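Local coordinates for septation protein imp2 (Schizosaccharomyces pombe, PDB 5C1F) that anchors cytoskeletal protein to phospholipid membranes through its F-BAR domain, is required for normal septation and takes part in disassembly of the medial ring, at residues Ile273-Lys278 with Ser291-Gln296. Numbering follows the deposited sequence.
Sequences IPQPPK and SVELVQ
I273 and V295 form an antiparallel hydrogen-bonded pair, I273 N giving to V295 O at 2.9 Å and V295 N giving back to I273 O at 3.0 Å. This is a two-stranded antiparallel sheet, 272-274 with 294-296, in the C-terminal part of the F-BAR chain, after its helices; the centre of the contact is about 82 Å from the centre of the chain. The next pair along, P274 with L294, is non-hydrogen-bonded; beyond it Q275 N hydrogen-bonds to E293 O. On the face carrying P274 and L294, V292 CG1 packs against P274 CB at 3.6 Å, while L294 CD2 lies near P274 CA and N. Q275, whose CB points toward the other segment, makes the side-chain contacts with E293 and V295. Its CG sits beside the backbone N (chi1 -58°) and touches E293 CG at 3.7 Å, the amide and carboxylate planes being turned 67° apart. From there the Q275 chain bends and lays its amide against V295, with Q275 CD 3.5 Å from V295 CG2. I273 packs on W13 of the second subunit, and P276 and P277, beyond the strand, pack on Y197 and L136 of that subunit. I273 O is gripped twice: V295 N and Q275 NE2 approach from opposite faces of its carbonyl plane, the NE2 bond being 3.0 Å long and nearly straight at 169°.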
loop_
_atom_site.group_PDB
_atom_site.type_symbol
_atom_site.label_atom_id
_atom_site.label_comp_id
_atom_site.label_asym_id
_atom_site.label_seq_id
_atom_site.Cartn_x
_atom_site.Cartn_y
_atom_site.Cartn_z
ATOM N N ILE A 273 41.584 -19.346 31.890
ATOM C CA ILE A 273 40.827 -19.709 33.079
ATOM C C ILE A 273 41.600 -19.335 34.339
ATOM O O ILE A 273 42.732 -19.784 34.535
ATOM C CB ILE A 273 40.511 -21.219 33.113
ATOM C CG1 ILE A 273 39.940 -21.679 31.770
ATOM C CG2 ILE A 273 39.551 -21.539 34.250
ATOM C CD1 ILE A 273 39.684 -23.167 31.699
ATOM N N PRO A 274 40.995 -18.498 35.195
ATOM C CA PRO A 274 41.623 -18.136 36.470
ATOM C C PRO A 274 41.795 -19.343 37.390
ATOM O O PRO A 274 40.856 -20.115 37.580
ATOM C CB PRO A 274 40.646 -17.116 37.072
ATOM C CG PRO A 274 39.361 -17.331 36.358
ATOM C CD PRO A 274 39.720 -17.794 34.983
ATOM N N GLN A 275 42.995 -19.500 37.941
ATOM C CA GLN A 275 43.297 -20.605 38.842
ATOM C C GLN A 275 43.120 -20.172 40.290
ATOM O O GLN A 275 43.416 -19.027 40.635
ATOM C CB GLN A 275 44.724 -21.113 38.614
ATOM C CG GLN A 275 44.989 -21.583 37.195
ATOM C CD GLN A 275 44.069 -22.711 36.776
ATOM O OE1 GLN A 275 44.150 -23.820 37.303
ATOM N NE2 GLN A 275 43.182 -22.431 35.827
ATOM N N PRO A 276 42.631 -21.088 41.142
ATOM C CA PRO A 276 42.453 -20.801 42.568
ATOM C C PRO A 276 43.757 -20.379 43.237
ATOM O O PRO A 276 44.823 -20.875 42.865
ATOM C CB PRO A 276 41.953 -22.134 43.138
ATOM C CG PRO A 276 42.364 -23.163 42.133
ATOM C CD PRO A 276 42.256 -22.473 40.812
ATOM N N PRO A 277 43.674 -19.463 44.213
ATOM C CA PRO A 277 44.863 -18.989 44.927
ATOM C C PRO A 277 45.539 -20.126 45.683
ATOM O O PRO A 277 44.857 -20.980 46.252
ATOM C CB PRO A 277 44.304 -17.937 45.892
ATOM C CG PRO A 277 42.967 -17.563 45.334
ATOM C CD PRO A 277 42.446 -18.811 44.696
ATOM N N LYS A 278 46.865 -20.132 45.680
ATOM C CA LYS A 278 47.626 -21.210 46.295
ATOM C C LYS A 278 48.080 -20.851 47.707
ATOM O O LYS A 278 47.941 -19.708 48.145
ATOM C CB LYS A 278 48.831 -21.558 45.421
ATOM C CG LYS A 278 49.693 -20.358 45.061
ATOM C CD LYS A 278 50.575 -20.649 43.858
ATOM C CE LYS A 278 51.518 -19.492 43.568
ATOM N NZ LYS A 278 52.515 -19.306 44.662
ATOM N N SER A 291 48.432 -11.715 41.427
ATOM C CA SER A 291 48.541 -12.138 40.036
ATOM C C SER A 291 47.784 -13.435 39.786
ATOM O O SER A 291 48.272 -14.521 40.107
ATOM C CB SER A 291 50.007 -12.309 39.646
ATOM O OG SER A 291 50.121 -13.047 38.442
ATOM N N VAL A 292 46.588 -13.314 39.218
ATOM C CA VAL A 292 45.769 -14.477 38.912
ATOM C C VAL A 292 46.430 -15.337 37.842
ATOM O O VAL A 292 46.575 -14.919 36.691
ATOM C CB VAL A 292 44.357 -14.068 38.442
ATOM C CG1 VAL A 292 43.521 -15.299 38.154
ATOM C CG2 VAL A 292 43.679 -13.200 39.491
ATOM N N GLU A 293 46.849 -16.533 38.244
ATOM C CA GLU A 293 47.396 -17.516 37.321
ATOM C C GLU A 293 46.330 -17.901 36.305
ATOM O O GLU A 293 45.169 -18.093 36.663
ATOM C CB GLU A 293 47.890 -18.748 38.086
ATOM C CG GLU A 293 48.266 -19.942 37.222
ATOM C CD GLU A 293 49.749 -20.006 36.915
ATOM O OE1 GLU A 293 50.473 -19.042 37.243
ATOM O OE2 GLU A 293 50.193 -21.027 36.349
ATOM N N LEU A 294 46.718 -17.995 35.038
ATOM C CA LEU A 294 45.772 -18.354 33.990
ATOM C C LEU A 294 46.203 -19.619 33.253
ATOM O O LEU A 294 47.359 -19.755 32.856
ATOM C CB LEU A 294 45.609 -17.202 32.994
ATOM C CG LEU A 294 45.074 -15.875 33.539
ATOM C CD1 LEU A 294 44.900 -14.862 32.414
ATOM C CD2 LEU A 294 43.766 -16.093 34.286
ATOM N N VAL A 295 45.266 -20.546 33.090
ATOM C CA VAL A 295 45.475 -21.714 32.245
ATOM C C VAL A 295 44.548 -21.628 31.040
ATOM O O VAL A 295 43.332 -21.519 31.196
ATOM C CB VAL A 295 45.221 -23.031 33.003
ATOM C CG1 VAL A 295 45.213 -24.206 32.037
ATOM C CG2 VAL A 295 46.267 -23.229 34.092
ATOM N N GLN A 296 45.128 -21.664 29.843
ATOM C CA GLN A 296 44.371 -21.502 28.604
ATOM C C GLN A 296 43.272 -22.552 28.451
ATOM O O GLN A 296 43.524 -23.752 28.571
ATOM C CB GLN A 296 45.314 -21.553 27.397
ATOM C CG GLN A 296 44.626 -21.326 26.055
ATOM C CD GLN A 296 45.601 -21.301 24.890
ATOM O OE1 GLN A 296 46.817 -21.361 25.079
ATOM N NE2 GLN A 296 45.070 -21.213 23.677
#